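Local coordinates for protein serine protease (Nocardiopsis alba, PDB 2OUA) that probably hydrolyses peptide bonds within proteins as an acid-stable serine endopeptidase of the chymotrypsin-like S1 family, at residues Gly104-Trp109 / Cys137-Asp142; Leu131-Val136 / Gly167-Tyr172; Ser98-Ser103 / Gly145-Gly150. All coordinates share one frame; numbering follows the deposited sequence.

How the contacts relate
All three contacts belong to one six-stranded antiparallel barrel. Contact 2 pairs two neighbouring strands of its wall, while contact 3 joins the strands that close the ring. In contact 1 the turn that follows strand 99-104 meets the loop 137-142, which lies beside the bound sulfonyl inhibitor. Their centres lie 11 to 13 Å apart. Arg-102 of contact 3 bonds both segments of contact 1, its NH2 lying 2.8 Å from Thr-107 OG1 and its NE 2.8 Å from Cys-137 O. Phe-147 of contact 3 meets Thr-170 and Tyr-172 of contact 2 inside the barrel. Thr-170 also packs on Ala-138 of contact 1, with its side chain about 5 Å from the inhibitor.

Contact 1 (Gly104-Trp109 / Cys137-Asp142); sequences GSTTGW and CAEPGD. With AES (4-(2-aminoethyl)benzenesulfonyl fluoride), chain E.
Gly-104 and Asp-142 bring their backbones together, CA to CA 4.0 Å, where the turn 104-108 meets a type II turn from Glu-139 to Asp-142. The carboxylate of Asp-142 carries most of the bonding. Its OD1 accepts two backbone N-H groups: that of Thr-106 (N to OD1 2.9 Å) comes nearly along the C-O bond, and that of Thr-107 (N to OD1 3.1 Å) uses the syn lone pair in an almost straight bond of 169°. OD2 is held from opposite faces of the carboxylate plane, by Thr-107 OG1 at 2.6 Å on the syn side and by Glu-139 N at 2.9 Å on the anti side. Gly-141 and Asp-142 open the GDSGG signature around Ser-143, the predicted nucleophile of this trypsin-family domain, and Asp-142 CB lies 3.4 Å from O1S of the inhibitor. Arg-102 supplies a long, weak ion pair to OD2 and a hydrogen bond to Thr-107 OG1. Thr-106 OG1 donates to Pro-140 O (2.7 Å) and is also bonded to Arg-14. Thr-107 chi1 (59°) puts OG1 between backbone N and carbonyl carbon, facing OD2, and CG2 against the extended Glu-139 chain, 3.5 Å from its CD; Glu-139 OE2 is hydrogen-bonded to Cys-164 N.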
ATOM      1  N   GLY A 104       6.590   5.273   1.518  1.00  8.65           N
ATOM      2  CA  GLY A 104       7.258   4.277   0.689  1.00  8.39           C
ATOM      3  C   GLY A 104       8.691   4.065   1.140  1.00 10.50           C
ATOM      4  O   GLY A 104       9.311   4.987   1.671  1.00 11.34           O
ATOM      5  N   SER A 105       9.234   2.870   0.914  1.00 10.31           N
ATOM      6  CA  SER A 105      10.596   2.567   1.351  1.00 11.26           C
ATOM      7  C   SER A 105      11.736   3.198   0.545  1.00 12.54           C
ATOM      8  O   SER A 105      12.891   3.177   0.982  1.00 12.61           O
ATOM      9  CB  SER A 105      10.802   1.047   1.426  1.00 12.03           C
ATOM     10  OG  SER A 105      10.705   0.438   0.154  1.00 11.80           O
ATOM     11  N   THR A 106      11.433   3.758  -0.623  1.00 11.14           N
ATOM     12  CA  THR A 106      12.481   4.389  -1.423  1.00 11.80           C
ATOM     13  C   THR A 106      12.601   5.889  -1.153  1.00 12.66           C
ATOM     14  O   THR A 106      13.678   6.382  -0.813  1.00 12.83           O
ATOM     15  CB  THR A 106      12.245   4.189  -2.941  1.00 11.77           C
ATOM     16  OG1 THR A 106      12.334   2.796  -3.262  1.00 12.07           O
ATOM     17  CG2 THR A 106      13.299   4.950  -3.752  1.00 12.58           C
ATOM     18  N   THR A 107      11.490   6.606  -1.292  1.00 11.11           N
ATOM     19  CA  THR A 107      11.478   8.057  -1.115  1.00 10.51           C
ATOM     20  C   THR A 107      11.018   8.539   0.253  1.00 11.32           C
ATOM     21  O   THR A 107      11.329   9.660   0.657  1.00 12.41           O
ATOM     22  CB  THR A 107      10.578   8.714  -2.160  1.00 10.95           C
ATOM     23  OG1 THR A 107       9.249   8.185  -2.033  1.00 12.36           O
ATOM     24  CG2 THR A 107      11.103   8.440  -3.563  1.00 10.31           C
ATOM     25  N   GLY A 108      10.264   7.708   0.958  1.00  9.68           N
ATOM     26  CA  GLY A 108       9.796   8.110   2.267  1.00 10.57           C
ATOM     27  C   GLY A 108       8.355   8.583   2.317  1.00 10.32           C
ATOM     28  O   GLY A 108       7.463   7.984   1.712  1.00 11.10           O
ATOM     29  N   TRP A 109       8.144   9.685   3.029  1.00  9.34           N
ATOM     30  CA  TRP A 109       6.820  10.260   3.249  1.00  8.62           C
ATOM     31  C   TRP A 109       6.570  11.556   2.479  1.00  9.50           C
ATOM     32  O   TRP A 109       7.222  12.570   2.723  1.00  9.04           O
ATOM     33  CB  TRP A 109       6.666  10.476   4.763  1.00  8.25           C
ATOM     34  CG  TRP A 109       5.435  11.178   5.254  1.00  7.96           C
ATOM     35  CD1 TRP A 109       5.310  12.515   5.538  1.00  8.74           C
ATOM     36  CD2 TRP A 109       4.197  10.569   5.641  1.00  8.37           C
ATOM     37  NE1 TRP A 109       4.075  12.768   6.087  1.00  8.73           N
ATOM     38  CE2 TRP A 109       3.370  11.594   6.162  1.00  8.57           C
ATOM     39  CE3 TRP A 109       3.706   9.256   5.603  1.00  6.99           C
ATOM     40  CZ2 TRP A 109       2.079  11.344   6.643  1.00  7.98           C
ATOM     41  CZ3 TRP A 109       2.420   9.006   6.080  1.00  5.73           C
ATOM     42  CH2 TRP A 109       1.622  10.049   6.595  1.00  8.45           C
ATOM     43  N   CYS A 137       4.258  12.332  -5.422  1.00 13.36           N
ATOM     44  CA  CYS A 137       5.292  11.702  -6.245  1.00 15.39           C
ATOM     45  C   CYS A 137       5.621  10.331  -5.661  1.00 14.61           C
ATOM     46  O   CYS A 137       5.322  10.061  -4.496  1.00 14.49           O
ATOM     47  CB  CYS A 137       6.568  12.549  -6.222  1.00 17.06           C
ATOM     48  SG  CYS A 137       7.242  12.649  -4.533  1.00 19.88           S
ATOM     49  N   ALA A 138       6.251   9.479  -6.460  1.00 13.65           N
ATOM     50  CA  ALA A 138       6.645   8.143  -6.013  1.00 13.98           C
ATOM     51  C   ALA A 138       7.754   7.613  -6.918  1.00 14.88           C
ATOM     52  O   ALA A 138       7.911   8.072  -8.051  1.00 15.16           O
ATOM     53  CB  ALA A 138       5.444   7.198  -6.039  1.00 13.45           C
ATOM     54  N   GLU A 139       8.525   6.655  -6.416  1.00 14.26           N
ATOM     55  CA  GLU A 139       9.614   6.066  -7.191  1.00 15.60           C
ATOM     56  C   GLU A 139       9.670   4.555  -6.978  1.00 15.55           C
ATOM     57  O   GLU A 139       9.162   4.043  -5.980  1.00 13.08           O
ATOM     58  CB  GLU A 139      10.950   6.714  -6.789  1.00 16.93           C
ATOM     59  CG  GLU A 139      11.127   8.138  -7.320  1.00 18.84           C
ATOM     60  CD  GLU A 139      12.363   8.836  -6.765  1.00 22.27           C
ATOM     61  OE1 GLU A 139      13.386   8.157  -6.536  1.00 22.89           O
ATOM     62  OE2 GLU A 139      12.318  10.070  -6.570  1.00 21.65           O
ATOM     63  N   PRO A 140      10.284   3.819  -7.921  1.00 16.20           N
ATOM     64  CA  PRO A 140      10.377   2.363  -7.789  1.00 15.86           C
ATOM     65  C   PRO A 140      10.821   1.965  -6.387  1.00 16.04           C
ATOM     66  O   PRO A 140      11.820   2.476  -5.871  1.00 17.97           O
ATOM     67  CB  PRO A 140      11.397   1.988  -8.859  1.00 15.56           C
ATOM     68  CG  PRO A 140      11.091   2.980  -9.944  1.00 16.38           C
ATOM     69  CD  PRO A 140      10.949   4.276  -9.155  1.00 15.75           C
ATOM     70  N   GLY A 141      10.065   1.056  -5.781  1.00 14.29           N
ATOM     71  CA  GLY A 141      10.361   0.610  -4.433  1.00 12.96           C
ATOM     72  C   GLY A 141       9.250   1.068  -3.501  1.00 13.12           C
ATOM     73  O   GLY A 141       8.971   0.423  -2.488  1.00 11.56           O
ATOM     74  N   ASP A 142       8.620   2.189  -3.846  1.00 11.94           N
ATOM     75  CA  ASP A 142       7.525   2.738  -3.046  1.00 11.08           C
ATOM     76  C   ASP A 142       6.225   1.958  -3.266  1.00 11.24           C
ATOM     77  O   ASP A 142       5.283   2.079  -2.480  1.00 10.41           O
ATOM     78  CB  ASP A 142       7.269   4.211  -3.392  1.00  9.91           C
ATOM     79  CG  ASP A 142       8.379   5.141  -2.922  1.00 11.04           C
ATOM     80  OD1 ASP A 142       9.064   4.819  -1.927  1.00 10.30           O
ATOM     81  OD2 ASP A 142       8.552   6.215  -3.543  1.00 10.14           O
TER
HETATM   82  C3  AES E9001       7.349   2.465 -10.927  1.00 34.83           C
HETATM   83  C2  AES E9001       6.675   2.058  -9.778  1.00 35.61           C
HETATM   84  C1  AES E9001       6.273   3.002  -8.836  1.00 35.23           C
HETATM   85  S   AES E9001       5.381   2.500  -7.417  1.00 35.49           S
HETATM   86  O1S AES E9001       5.626   3.475  -6.305  1.00 35.18           O
HETATM   87  O2S AES E9001       3.915   2.469  -7.732  1.00 35.15           O
HETATM   88  C6  AES E9001       6.552   4.351  -9.042  1.00 34.45           C
HETATM   89  C5  AES E9001       7.227   4.755 -10.188  1.00 34.23           C
HETATM   90  C4  AES E9001       7.626   3.811 -11.134  1.00 34.91           C
HETATM   91  C7  AES E9001       8.355   4.254 -12.405  1.00 35.00           C
HETATM   92  C8  AES E9001       7.481   5.155 -13.282  1.00 36.02           C
HETATM   93  N8  AES E9001       6.262   4.437 -13.680  1.00 36.14           N

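Contact 2 (Leu131-Val136 / Gly167-Tyr172); sequences LTRTSV and GGTTFY
Tyr-172 and Thr-132 form an antiparallel hydrogen-bonded pair, and their side chains run alongside each other on the same face of the sheet. Tyr-172 CB starts out beside Phe-147. With chi1 at 68°, CG stands between the backbone N and the carbonyl carbon, and the ring is brought over towards strand 131-134. CD2 and CE2 present their edge to Thr-134 CG2, which lies near the ring plane and 3.5 Å from CE2. Towards CE1 and CZ, Thr-132 CB sits over one face in a CH-pi contact, 3.7 Å from the ring centroid. Thr-132 CG2 follows the ring outward, 3.5 Å from CZ, and is still beside the hydroxyl OH at the tip; Thr-132 OG1 is hydrogen-bonded to Glu-174. These strands are neighbours in the wall of the C-terminal barrel of the chymotrypsin fold, where strand 108-116 flanks 131-134 on its other side. Beyond Tyr-172, Thr-170 O accepts both N and OG1 of Thr-134 from opposite faces of its carbonyl plane, each at 2.9 Å. The same OG1 receives Val-136 N, making an ST turn that bends the chain as the strand ends. Thr-170 OG1 donates to Val-136 O (2.6 Å) from well above the carbonyl plane, at the start of the loop that runs on to the inhibitor pocket. On the other face of the sheet, Arg-133 CB approaches Phe-171 CE2 obliquely at 3.5 Å, and Arg-133 CG meets Thr-169 CG2 at 3.5 Å.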
ATOM      1  N   LEU A 131      -8.553   3.079 -10.098  1.00  8.52           N
ATOM      2  CA  LEU A 131      -7.530   3.722  -9.284  1.00  8.88           C
ATOM      3  C   LEU A 131      -7.862   5.164  -8.934  1.00  9.17           C
ATOM      4  O   LEU A 131      -8.711   5.796  -9.562  1.00  8.82           O
ATOM      5  CB  LEU A 131      -6.175   3.674  -9.993  1.00  9.24           C
ATOM      6  CG  LEU A 131      -5.638   2.281 -10.326  1.00  8.47           C
ATOM      7  CD1 LEU A 131      -4.264   2.422 -10.952  1.00  9.51           C
ATOM      8  CD2 LEU A 131      -5.567   1.421  -9.061  1.00 11.17           C
ATOM      9  N   THR A 132      -7.179   5.673  -7.916  1.00  7.69           N
ATOM     10  CA  THR A 132      -7.373   7.037  -7.471  1.00  7.96           C
ATOM     11  C   THR A 132      -6.098   7.825  -7.738  1.00  9.65           C
ATOM     12  O   THR A 132      -5.005   7.416  -7.341  1.00  9.11           O
ATOM     13  CB  THR A 132      -7.714   7.066  -5.973  1.00  7.92           C
ATOM     14  OG1 THR A 132      -8.949   6.366  -5.763  1.00  7.14           O
ATOM     15  CG2 THR A 132      -7.841   8.503  -5.477  1.00  6.80           C
ATOM     16  N   ARG A 133      -6.245   8.953  -8.422  1.00  8.62           N
ATOM     17  CA  ARG A 133      -5.113   9.803  -8.768  1.00  8.87           C
ATOM     18  C   ARG A 133      -4.820  10.844  -7.697  1.00  8.24           C
ATOM     19  O   ARG A 133      -5.740  11.424  -7.122  1.00  7.74           O
ATOM     20  CB  ARG A 133      -5.382  10.503 -10.101  1.00 12.47           C
ATOM     21  CG  ARG A 133      -4.273  11.428 -10.564  1.00 14.98           C
ATOM     22  CD  ARG A 133      -4.533  11.903 -11.987  1.00 21.87           C
ATOM     23  NE  ARG A 133      -5.729  12.732 -12.091  1.00 26.22           N
ATOM     24  CZ  ARG A 133      -5.725  14.058 -12.025  1.00 30.28           C
ATOM     25  NH1 ARG A 133      -4.582  14.711 -11.857  1.00 33.83           N
ATOM     26  NH2 ARG A 133      -6.864  14.737 -12.125  1.00 30.30           N
ATOM     27  N   THR A 134      -3.536  11.071  -7.434  1.00  8.06           N
ATOM     28  CA  THR A 134      -3.117  12.063  -6.445  1.00  9.05           C
ATOM     29  C   THR A 134      -1.932  12.849  -7.000  1.00  8.17           C
ATOM     30  O   THR A 134      -1.301  12.434  -7.975  1.00  9.08           O
ATOM     31  CB  THR A 134      -2.672  11.419  -5.115  1.00  8.37           C
ATOM     32  OG1 THR A 134      -1.370  10.847  -5.277  1.00  8.74           O
ATOM     33  CG2 THR A 134      -3.652  10.332  -4.686  1.00  9.27           C
ATOM     34  N   SER A 135      -1.625  13.973  -6.363  1.00  7.71           N
ATOM     35  CA  SER A 135      -0.523  14.824  -6.800  1.00  9.30           C
ATOM     36  C   SER A 135       0.777  14.473  -6.087  1.00 10.88           C
ATOM     37  O   SER A 135       1.739  15.240  -6.118  1.00 11.80           O
ATOM     38  CB  SER A 135      -0.865  16.288  -6.527  1.00  9.53           C
ATOM     39  OG  SER A 135      -1.076  16.490  -5.141  1.00 10.41           O
ATOM     40  N   VAL A 136       0.802  13.317  -5.434  1.00 12.35           N
ATOM     41  CA  VAL A 136       1.996  12.883  -4.719  1.00 13.08           C
ATOM     42  C   VAL A 136       2.959  12.179  -5.669  1.00 13.26           C
ATOM     43  O   VAL A 136       2.533  11.518  -6.610  1.00 12.89           O
ATOM     44  CB  VAL A 136       1.632  11.911  -3.573  1.00 14.73           C
ATOM     45  CG1 VAL A 136       2.873  11.593  -2.741  1.00 15.01           C
ATOM     46  CG2 VAL A 136       0.541  12.525  -2.702  1.00 12.01           C
ATOM     47  N   GLY A 167       8.933  16.064  -9.057  1.00 24.79           N
ATOM     48  CA  GLY A 167       7.504  15.954  -8.836  1.00 21.75           C
ATOM     49  C   GLY A 167       6.849  14.953  -9.763  1.00 20.92           C
ATOM     50  O   GLY A 167       7.462  14.496 -10.731  1.00 20.17           O
ATOM     51  N   GLY A 168       5.601  14.600  -9.474  1.00 18.77           N
ATOM     52  CA  GLY A 168       4.908  13.644 -10.317  1.00 17.94           C
ATOM     53  C   GLY A 168       3.471  13.400  -9.911  1.00 16.47           C
ATOM     54  O   GLY A 168       2.900  14.145  -9.119  1.00 15.78           O
ATOM     55  N   THR A 169       2.888  12.347 -10.472  1.00 14.71           N
ATOM     56  CA  THR A 169       1.509  11.967 -10.189  1.00 13.76           C
ATOM     57  C   THR A 169       1.527  10.499  -9.793  1.00 12.36           C
ATOM     58  O   THR A 169       2.201   9.689 -10.426  1.00 11.72           O
ATOM     59  CB  THR A 169       0.621  12.152 -11.437  1.00 15.56           C
ATOM     60  OG1 THR A 169       0.590  13.540 -11.794  1.00 17.93           O
ATOM     61  CG2 THR A 169      -0.801  11.670 -11.169  1.00 15.59           C
ATOM     62  N   THR A 170       0.797  10.156  -8.736  1.00  9.95           N
ATOM     63  CA  THR A 170       0.772   8.773  -8.276  1.00  9.87           C
ATOM     64  C   THR A 170      -0.649   8.281  -8.072  1.00 10.05           C
ATOM     65  O   THR A 170      -1.493   8.995  -7.530  1.00 10.45           O
ATOM     66  CB  THR A 170       1.556   8.621  -6.957  1.00 10.21           C
ATOM     67  OG1 THR A 170       2.924   8.991  -7.176  1.00 10.21           O
ATOM     68  CG2 THR A 170       1.505   7.179  -6.467  1.00 10.34           C
ATOM     69  N   PHE A 171      -0.908   7.057  -8.525  1.00  9.15           N
ATOM     70  CA  PHE A 171      -2.224   6.452  -8.396  1.00  9.00           C
ATOM     71  C   PHE A 171      -2.170   5.363  -7.335  1.00  8.73           C
ATOM     72  O   PHE A 171      -1.139   4.720  -7.146  1.00  8.97           O
ATOM     73  CB  PHE A 171      -2.662   5.813  -9.721  1.00 10.09           C
ATOM     74  CG  PHE A 171      -2.749   6.777 -10.870  1.00 10.99           C
ATOM     75  CD1 PHE A 171      -1.602   7.183 -11.545  1.00 11.86           C
ATOM     76  CD2 PHE A 171      -3.983   7.283 -11.275  1.00 12.30           C
ATOM     77  CE1 PHE A 171      -1.678   8.082 -12.613  1.00 11.88           C
ATOM     78  CE2 PHE A 171      -4.075   8.183 -12.343  1.00 12.20           C
ATOM     79  CZ  PHE A 171      -2.917   8.583 -13.011  1.00 12.71           C
ATOM     80  N   TYR A 172      -3.281   5.150  -6.645  1.00  7.58           N
ATOM     81  CA  TYR A 172      -3.317   4.100  -5.644  1.00  7.17           C
ATOM     82  C   TYR A 172      -4.557   3.234  -5.762  1.00  6.68           C
ATOM     83  O   TYR A 172      -5.593   3.662  -6.284  1.00  6.90           O
ATOM     84  CB  TYR A 172      -3.195   4.690  -4.228  1.00  6.38           C
ATOM     85  CG  TYR A 172      -4.350   5.536  -3.720  1.00  6.64           C
ATOM     86  CD1 TYR A 172      -5.556   4.950  -3.317  1.00  8.02           C
ATOM     87  CD2 TYR A 172      -4.201   6.913  -3.556  1.00  7.10           C
ATOM     88  CE1 TYR A 172      -6.581   5.723  -2.750  1.00  8.59           C
ATOM     89  CE2 TYR A 172      -5.210   7.689  -2.993  1.00  7.77           C
ATOM     90  CZ  TYR A 172      -6.395   7.093  -2.591  1.00  8.85           C
ATOM     91  OH  TYR A 172      -7.372   7.868  -2.009  1.00  9.85           O
TER
HETATM   92  O   HOH W   1       4.554  15.672  -6.940  1.00 16.13           O

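Contact 3 (Ser98-Ser103 / Gly145-Gly150); sequences SQVCRS and GSFISG
The Phe-147 ring lies against the aliphatic part of Arg-102. Arg-102 CB sits over one face in a CH-pi contact, 3.8 Å from the ring centroid, and CG and CD run on outward past the CE1-CZ side of the ring, with CD 3.7 Å from CZ. At the edge, in the ring plane, Val-100 CG2 meets CD2 at 3.9 Å. Tyr-172 comes to the face opposite Arg-102, the two ring planes inclined by about 30°. Phe-147 chi1 is -96°, well off the staggered value, with the ring lying between Arg-102 and Tyr-172. Arg-102 starts with CG anti to the backbone N and then bends at chi3, carrying the guanidinium away from the ring and turning its plane 76° to it; NE donates to Cys-137 O. The backbones beneath these side chains are the two strands whose pairing closes the six-stranded barrel of the chymotrypsin fold. Arg-102 and Phe-147 are a non-hydrogen-bonded pair of this antiparallel seam. Next to them, Cys-101 and Ile-148 exchange both backbone bonds: Cys-101 N to Ile-148 O is 2.9 Å and Ile-148 N to Cys-101 O 2.8 Å. Their side chains are on the other face of the sheet, where Cys-101 is joined by a disulfide to Cys-111 and Ile-148 touches Trp-109. At the far end Ser-149 OG donates to Gln-99 O (3.0 Å), in the carbonyl plane and on a lone pair. That oxygen also accepts Ser-98 OG at 2.9 Å, tilted out of the plane. Towards the predicted nucleophile Ser-143, Ser-103 N bonds Ser-146 O at 2.8 Å, and Ser-146 OG reaches across to Gly-18 O.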
ATOM      1  N   SER A  98      -9.228  16.273  -0.604  1.00  8.85           N
ATOM      2  CA  SER A  98      -8.614  16.049   0.698  1.00  9.10           C
ATOM      3  C   SER A  98      -7.104  15.865   0.584  1.00  9.59           C
ATOM      4  O   SER A  98      -6.596  15.424  -0.447  1.00  8.19           O
ATOM      5  CB  SER A  98      -9.214  14.804   1.353  1.00 10.69           C
ATOM      6  OG  SER A  98      -8.466  14.415   2.497  1.00 12.79           O
ATOM      7  N   GLN A  99      -6.379  16.214   1.640  1.00  8.54           N
ATOM      8  CA  GLN A  99      -4.942  16.014   1.619  1.00 10.33           C
ATOM      9  C   GLN A  99      -4.747  14.513   1.846  1.00  9.35           C
ATOM     10  O   GLN A  99      -5.603  13.851   2.437  1.00  7.20           O
ATOM     11  CB  GLN A  99      -4.256  16.801   2.742  1.00 13.30           C
ATOM     12  CG  GLN A  99      -4.495  18.305   2.689  1.00 18.37           C
ATOM     13  CD  GLN A  99      -3.623  19.074   3.667  1.00 24.11           C
ATOM     14  OE1 GLN A  99      -3.610  18.790   4.864  1.00 27.23           O
ATOM     15  NE2 GLN A  99      -2.891  20.058   3.159  1.00 28.56           N
ATOM     16  N   VAL A 100      -3.638  13.977   1.358  1.00  7.47           N
ATOM     17  CA  VAL A 100      -3.342  12.564   1.536  1.00  7.52           C
ATOM     18  C   VAL A 100      -1.825  12.434   1.513  1.00  8.25           C
ATOM     19  O   VAL A 100      -1.143  13.233   0.868  1.00  8.71           O
ATOM     20  CB  VAL A 100      -3.974  11.700   0.404  1.00  7.77           C
ATOM     21  CG1 VAL A 100      -3.261  11.949  -0.921  1.00  5.25           C
ATOM     22  CG2 VAL A 100      -3.918  10.220   0.780  1.00  5.16           C
ATOM     23  N   CYS A 101      -1.291  11.461   2.239  1.00  7.65           N
ATOM     24  CA  CYS A 101       0.154  11.268   2.264  1.00  7.70           C
ATOM     25  C   CYS A 101       0.491   9.829   1.927  1.00  7.56           C
ATOM     26  O   CYS A 101      -0.290   8.914   2.203  1.00  8.51           O
ATOM     27  CB  CYS A 101       0.734  11.598   3.641  1.00 10.02           C
ATOM     28  SG  CYS A 101       0.482  13.302   4.238  1.00 12.70           S
ATOM     29  N   ARG A 102       1.669   9.641   1.340  1.00  7.28           N
ATOM     30  CA  ARG A 102       2.137   8.323   0.943  1.00  7.29           C
ATOM     31  C   ARG A 102       3.413   7.956   1.688  1.00  8.07           C
ATOM     32  O   ARG A 102       4.277   8.806   1.920  1.00  7.22           O
ATOM     33  CB  ARG A 102       2.409   8.300  -0.568  1.00  7.74           C
ATOM     34  CG  ARG A 102       2.978   6.985  -1.079  1.00  7.71           C
ATOM     35  CD  ARG A 102       3.535   7.129  -2.486  1.00  9.51           C
ATOM     36  NE  ARG A 102       4.579   8.151  -2.566  1.00  9.97           N
ATOM     37  CZ  ARG A 102       5.750   8.087  -1.936  1.00 11.50           C
ATOM     38  NH1 ARG A 102       6.051   7.045  -1.169  1.00  9.95           N
ATOM     39  NH2 ARG A 102       6.624   9.079  -2.069  1.00  9.55           N
ATOM     40  N   SER A 103       3.525   6.687   2.069  1.00  6.96           N
ATOM     41  CA  SER A 103       4.714   6.207   2.758  1.00  7.45           C
ATOM     42  C   SER A 103       5.324   5.106   1.899  1.00  7.85           C
ATOM     43  O   SER A 103       4.654   4.128   1.578  1.00  8.23           O
ATOM     44  CB  SER A 103       4.352   5.652   4.139  1.00  7.43           C
ATOM     45  OG  SER A 103       5.516   5.185   4.805  1.00  8.68           O
ATOM     46  N   GLY A 145       3.069   0.805  -0.996  1.00  7.32           N
ATOM     47  CA  GLY A 145       3.087   1.664   0.179  1.00  8.96           C
ATOM     48  C   GLY A 145       1.753   2.270   0.568  1.00  8.38           C
ATOM     49  O   GLY A 145       0.812   2.315  -0.222  1.00  9.57           O
ATOM     50  N   SER A 146       1.689   2.764   1.799  1.00  6.59           N
ATOM     51  CA  SER A 146       0.473   3.345   2.342  1.00  7.91           C
ATOM     52  C   SER A 146       0.112   4.742   1.837  1.00  7.59           C
ATOM     53  O   SER A 146       0.984   5.592   1.666  1.00  7.82           O
ATOM     54  CB  SER A 146       0.573   3.426   3.876  1.00  7.58           C
ATOM     55  OG  SER A 146       1.447   2.447   4.414  1.00  8.66           O
ATOM     56  N   PHE A 147      -1.180   4.940   1.558  1.00  6.95           N
ATOM     57  CA  PHE A 147      -1.735   6.252   1.220  1.00  7.81           C
ATOM     58  C   PHE A 147      -2.724   6.405   2.364  1.00  7.44           C
ATOM     59  O   PHE A 147      -3.629   5.574   2.547  1.00  6.60           O
ATOM     60  CB  PHE A 147      -2.490   6.315  -0.114  1.00  7.03           C
ATOM     61  CG  PHE A 147      -1.650   6.808  -1.254  1.00  5.85           C
ATOM     62  CD1 PHE A 147      -0.923   5.899  -2.006  1.00  6.21           C
ATOM     63  CD2 PHE A 147      -1.542   8.165  -1.550  1.00  7.18           C
ATOM     64  CE1 PHE A 147      -0.104   6.323  -3.032  1.00  7.78           C
ATOM     65  CE2 PHE A 147      -0.706   8.607  -2.594  1.00  7.30           C
ATOM     66  CZ  PHE A 147       0.011   7.672  -3.329  1.00  8.50           C
ATOM     67  N   ILE A 148      -2.532   7.454   3.147  1.00  8.14           N
ATOM     68  CA  ILE A 148      -3.370   7.680   4.310  1.00  8.53           C
ATOM     69  C   ILE A 148      -3.734   9.156   4.471  1.00  8.35           C
ATOM     70  O   ILE A 148      -2.931  10.037   4.170  1.00  8.56           O
ATOM     71  CB  ILE A 148      -2.627   7.173   5.580  1.00  7.94           C
ATOM     72  CG1 ILE A 148      -3.500   7.338   6.820  1.00  7.82           C
ATOM     73  CG2 ILE A 148      -1.305   7.918   5.733  1.00 10.06           C
ATOM     74  CD1 ILE A 148      -2.867   6.781   8.081  1.00  7.64           C
ATOM     75  N   SER A 149      -4.959   9.419   4.916  1.00  8.64           N
ATOM     76  CA  SER A 149      -5.418  10.787   5.150  1.00  9.62           C
ATOM     77  C   SER A 149      -5.735  10.893   6.636  1.00 10.34           C
ATOM     78  O   SER A 149      -6.702  10.301   7.110  1.00  9.98           O
ATOM     79  CB  SER A 149      -6.673  11.095   4.328  1.00 10.99           C
ATOM     80  OG  SER A 149      -6.407  11.000   2.941  1.00 11.58           O
ATOM     81  N   GLY A 150      -4.921  11.646   7.366  1.00 10.89           N
ATOM     82  CA  GLY A 150      -5.141  11.775   8.798  1.00 12.21           C
ATOM     83  C   GLY A 150      -4.895  10.418   9.429  1.00 12.19           C
ATOM     84  O   GLY A 150      -3.774   9.912   9.390  1.00 13.32           O
TER